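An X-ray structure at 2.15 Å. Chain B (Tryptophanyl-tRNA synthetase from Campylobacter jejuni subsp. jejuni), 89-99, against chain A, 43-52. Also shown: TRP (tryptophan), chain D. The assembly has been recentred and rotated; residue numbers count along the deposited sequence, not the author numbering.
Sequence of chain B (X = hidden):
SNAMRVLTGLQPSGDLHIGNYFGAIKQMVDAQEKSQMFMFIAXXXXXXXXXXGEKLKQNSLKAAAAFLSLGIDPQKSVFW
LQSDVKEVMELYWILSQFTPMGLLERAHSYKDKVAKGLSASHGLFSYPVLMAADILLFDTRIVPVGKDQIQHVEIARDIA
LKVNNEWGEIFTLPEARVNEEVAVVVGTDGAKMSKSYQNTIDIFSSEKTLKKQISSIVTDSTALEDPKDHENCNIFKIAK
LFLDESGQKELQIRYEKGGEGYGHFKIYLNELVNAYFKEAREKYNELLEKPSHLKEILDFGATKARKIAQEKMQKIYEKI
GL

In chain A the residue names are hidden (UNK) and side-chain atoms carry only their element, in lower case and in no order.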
# COMPACT_ATOMS: atom_id res chain seq x y z
N MSE B 89 0.16 -4.61 -4.28
CA MSE B 89 -0.27 -3.67 -3.23
C MSE B 89 -0.46 -4.37 -1.89
O MSE B 89 -0.11 -3.84 -0.84
CB MSE B 89 -1.58 -3.01 -3.61
CG MSE B 89 -1.44 -2.06 -4.75
SE MSE B 89 -0.88 -0.32 -4.09
CE MSE B 89 0.93 -0.48 -3.56
N GLU B 90 -1.04 -5.55 -1.94
CA GLU B 90 -1.25 -6.33 -0.74
C GLU B 90 0.09 -6.75 -0.17
O GLU B 90 0.31 -6.63 1.03
CB GLU B 90 -2.12 -7.54 -1.06
CG GLU B 90 -2.72 -8.20 0.17
CD GLU B 90 -4.00 -8.94 -0.14
OE1 GLU B 90 -5.01 -8.69 0.56
OE2 GLU B 90 -3.99 -9.76 -1.08
N LEU B 91 1.01 -7.20 -1.03
CA LEU B 91 2.34 -7.61 -0.56
C LEU B 91 3.11 -6.46 0.07
O LEU B 91 3.79 -6.63 1.07
CB LEU B 91 3.16 -8.27 -1.68
CG LEU B 91 4.52 -8.80 -1.23
CD1 LEU B 91 4.33 -9.82 -0.11
CD2 LEU B 91 5.37 -9.42 -2.39
N TYR B 92 3.02 -5.29 -0.55
CA TYR B 92 3.62 -4.06 -0.05
C TYR B 92 3.22 -3.78 1.41
O TYR B 92 4.08 -3.51 2.25
CB TYR B 92 3.24 -2.93 -1.00
CG TYR B 92 3.30 -1.51 -0.48
CD1 TYR B 92 4.49 -0.94 -0.05
CD2 TYR B 92 2.16 -0.71 -0.49
CE1 TYR B 92 4.54 0.37 0.39
CE2 TYR B 92 2.21 0.60 -0.07
CZ TYR B 92 3.40 1.13 0.38
OH TYR B 92 3.43 2.45 0.82
N TRP B 93 1.93 -3.87 1.72
CA TRP B 93 1.47 -3.69 3.10
C TRP B 93 2.03 -4.78 4.04
O TRP B 93 2.45 -4.49 5.16
CB TRP B 93 -0.05 -3.71 3.17
CG TRP B 93 -0.60 -3.77 4.57
CD1 TRP B 93 -1.24 -4.82 5.15
CD2 TRP B 93 -0.55 -2.73 5.56
NE1 TRP B 93 -1.59 -4.51 6.44
CE2 TRP B 93 -1.19 -3.22 6.72
CE3 TRP B 93 -0.02 -1.42 5.58
CZ2 TRP B 93 -1.33 -2.47 7.89
CZ3 TRP B 93 -0.15 -0.66 6.76
CH2 TRP B 93 -0.80 -1.19 7.89
N ILE B 94 2.03 -6.02 3.59
CA ILE B 94 2.62 -7.08 4.39
C ILE B 94 4.11 -6.86 4.67
O ILE B 94 4.55 -6.95 5.82
CB ILE B 94 2.35 -8.46 3.76
CG1 ILE B 94 0.88 -8.80 3.93
CG2 ILE B 94 3.21 -9.54 4.40
CD1 ILE B 94 0.38 -9.75 2.89
N LEU B 95 4.88 -6.52 3.64
CA LEU B 95 6.31 -6.26 3.80
C LEU B 95 6.59 -5.09 4.74
O LEU B 95 7.64 -5.04 5.37
CB LEU B 95 6.98 -5.99 2.44
CG LEU B 95 6.95 -7.15 1.43
CD1 LEU B 95 7.82 -6.83 0.22
CD2 LEU B 95 7.41 -8.48 2.07
N SER B 96 5.66 -4.14 4.83
CA SER B 96 5.88 -2.99 5.69
C SER B 96 6.02 -3.41 7.15
O SER B 96 6.69 -2.75 7.93
CB SER B 96 4.74 -1.98 5.55
OG SER B 96 4.83 -1.32 4.31
N GLN B 97 5.38 -4.52 7.50
CA GLN B 97 5.42 -5.02 8.87
C GLN B 97 6.79 -5.57 9.20
O GLN B 97 7.14 -5.72 10.36
CB GLN B 97 4.34 -6.08 9.08
CG GLN B 97 2.97 -5.72 8.45
CD GLN B 97 2.51 -4.31 8.77
OE1 GLN B 97 2.81 -3.76 9.84
NE2 GLN B 97 1.78 -3.70 7.85
N PHE B 98 7.56 -5.87 8.16
CA PHE B 98 8.90 -6.41 8.32
C PHE B 98 9.97 -5.41 7.94
O PHE B 98 11.13 -5.76 7.79
CB PHE B 98 9.07 -7.66 7.45
CG PHE B 98 8.18 -8.80 7.84
CD1 PHE B 98 8.60 -9.75 8.77
CD2 PHE B 98 6.94 -8.95 7.23
CE1 PHE B 98 7.79 -10.82 9.11
CE2 PHE B 98 6.12 -10.03 7.55
CZ PHE B 98 6.54 -10.96 8.50
N THR B 99 9.59 -4.15 7.79
CA THR B 99 10.55 -3.13 7.40
C THR B 99 10.83 -2.18 8.57
O THR B 99 9.96 -1.41 8.95
CB THR B 99 10.01 -2.32 6.19
OG1 THR B 99 9.71 -3.22 5.11
CG2 THR B 99 11.04 -1.27 5.72
N UNK A 43 -8.69 -6.22 9.94
CA UNK A 43 -7.61 -7.20 10.02
C UNK A 43 -6.30 -6.84 9.31
O UNK A 43 -5.25 -7.41 9.64
o UNK A 43 -9.13 -7.66 7.65
c UNK A 43 -8.53 -8.62 8.14
c UNK A 43 -8.08 -8.59 9.58
n UNK A 43 -8.25 -9.72 7.45
N UNK A 44 -6.32 -5.90 8.36
CA UNK A 44 -5.05 -5.38 7.82
C UNK A 44 -4.33 -4.64 8.94
O UNK A 44 -3.12 -4.75 9.12
c UNK A 44 -6.40 -4.43 4.38
o UNK A 44 -6.22 -6.66 1.48
c UNK A 44 -4.90 -6.20 4.90
c UNK A 44 -5.29 -4.40 6.65
c UNK A 44 -5.11 -6.76 3.62
c UNK A 44 -5.54 -5.03 5.29
c UNK A 44 -5.99 -6.14 2.74
c UNK A 44 -6.63 -4.97 3.12
N UNK A 45 -5.08 -3.84 9.70
CA UNK A 45 -4.46 -3.07 10.78
C UNK A 45 -3.92 -3.98 11.90
O UNK A 45 -2.91 -3.67 12.51
n UNK A 45 -6.46 -0.50 9.59
c UNK A 45 -5.43 -2.04 11.32
c UNK A 45 -6.20 0.67 9.02
c UNK A 45 -4.59 0.26 10.45
c UNK A 45 -5.46 -0.78 10.50
n UNK A 45 -5.09 1.15 9.53
N UNK A 46 -4.57 -5.12 12.12
CA UNK A 46 -4.12 -6.09 13.12
C UNK A 46 -2.75 -6.65 12.80
O UNK A 46 -2.06 -7.10 13.70
c UNK A 46 -5.12 -7.22 13.26
N UNK A 47 -2.35 -6.61 11.53
CA UNK A 47 -1.02 -7.11 11.14
C UNK A 47 0.12 -6.21 11.60
O UNK A 47 1.30 -6.59 11.48
c UNK A 47 -3.40 -9.42 6.82
c UNK A 47 -1.89 -8.21 9.00
c UNK A 47 -0.92 -7.24 9.62
se UNK A 47 -2.01 -8.08 7.05
N UNK A 48 -0.19 -5.01 12.07
CA UNK A 48 0.89 -4.12 12.54
C UNK A 48 1.40 -4.54 13.91
O UNK A 48 2.49 -4.13 14.31
o UNK A 48 -0.53 -2.42 13.57
c UNK A 48 0.51 -2.62 12.60
c UNK A 48 0.03 -2.14 11.22
N UNK A 49 0.65 -5.37 14.63
CA UNK A 49 1.08 -5.80 15.97
C UNK A 49 1.37 -7.29 16.09
O UNK A 49 1.84 -7.75 17.15
o UNK A 49 -1.18 -5.97 16.84
c UNK A 49 0.07 -5.35 17.04
N UNK A 50 1.14 -8.04 15.02
CA UNK A 50 1.46 -9.47 15.00
C UNK A 50 1.46 -10.01 13.55
O UNK A 50 0.66 -9.58 12.73
c UNK A 50 0.43 -10.25 15.85
o UNK A 50 0.47 -11.65 15.60
N UNK A 51 2.37 -10.93 13.27
CA UNK A 51 2.40 -11.66 12.01
C UNK A 51 2.23 -13.17 12.24
O UNK A 51 2.68 -13.98 11.44
o UNK A 51 5.43 -9.37 12.68
n UNK A 51 3.67 -8.00 12.48
c UNK A 51 3.70 -11.36 11.23
c UNK A 51 3.89 -9.86 10.91
c UNK A 51 4.40 -9.05 12.10
N UNK A 52 1.58 -13.53 13.35
CA UNK A 52 1.23 -14.93 13.60
C UNK A 52 -0.11 -15.19 12.93
O UNK A 52 -1.17 -14.92 13.51
o UNK A 52 0.67 -16.97 16.64
c UNK A 52 0.66 -16.61 15.44
o UNK A 52 0.27 -17.37 14.54
c UNK A 52 1.13 -15.20 15.11
N TRP D . -7.67 2.33 14.48
CA TRP D . -8.93 1.77 14.93
C TRP D . -8.81 1.19 16.33
O TRP D . -9.82 0.77 16.92
CB TRP D . -9.42 0.69 13.97
CG TRP D . -9.67 1.22 12.61
CD1 TRP D . -9.04 0.86 11.45
CD2 TRP D . -10.64 2.22 12.25
NE1 TRP D . -9.56 1.56 10.40
CE2 TRP D . -10.54 2.40 10.86
CE3 TRP D . -11.58 2.96 12.97
CZ2 TRP D . -11.35 3.31 10.17
CZ3 TRP D . -12.38 3.86 12.29
CH2 TRP D . -12.26 4.02 10.90
OXT TRP D . -7.70 1.13 16.88
O HOH W 1 4.47 -3.95 12.00

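Position 43 of chain A carries four side-chain atoms, two carbons with one oxygen and one nitrogen on the second, and stays out of reach of chain B; a terminal amide on so short a stem is Asn43(A). Position 44 has one carbon leading to a six-carbon ring that bears an oxygen. That oxygen lies 2.5 Å from OE1 of Glu90(B), at the end of a phenol, so the residue is Tyr44(A), and its OH donates a short hydrogen bond to the carboxylate.

At position 45 a single carbon joins a five-membered ring of three carbons and two nitrogens, an imidazole, which identifies His45(A). Its CB points away from chain B, and its ND1 comes within 3.5 Å of CD1 of the bound tryptophan, the substrate amino acid of this synthetase. Position 46 has one carbon, directed away and touching nothing on chain B: Ala46(A).

Position 47 is an unbranched chain of two carbons, selenium and one carbon, hence selenomethionine, Met47(A). Its SE sits 3.6 Å from NE1 of Trp93(B), at the indole edge, and 4.3 Å from CG1 of Ile94(B). Position 48 branches at its first carbon into one oxygen and one carbon. The oxygen is 2.9 Å from the backbone O of His45(A), and the carbon is 3.6 Å from CH2 of Trp93(B); this is Thr48(A), whose OG1 donates to that carbonyl.

Positions 49 and 50 each have one carbon and one oxygen, point away and make no contact across the interface: Ser49(A) and Ser50(A). Position 51 has three carbons, the third bearing oxygen and nitrogen, as in Gln51(A). Its NE2 donates to O of Met47(A) at 2.9 Å, folding the side chain back, while its CG rests 3.7 Å from CZ of Phe98(B). Position 52, two carbons with two oxygens on the second, is Asp52(A), out of reach of chain B and capping a following helix.

The contact centres on Trp93(B), which points toward chain A from its helix. Its NE1 gives a weak hydrogen bond to O of Tyr44(A) at 3.1 Å, a carbonyl that also accepts from N of Met47(A), while the tyrosine ring packs obliquely against the indole. Gln97(B) extends the contact: its NE2 is held by O of Trp93(B) at 2.9 Å, leaving OE1 to accept from a water at 2.7 Å. The same water donates to O of Thr48(A) at 3.0 Å, bridging the chains.

Chain A, residues 43-52: NYHAMTSSQD
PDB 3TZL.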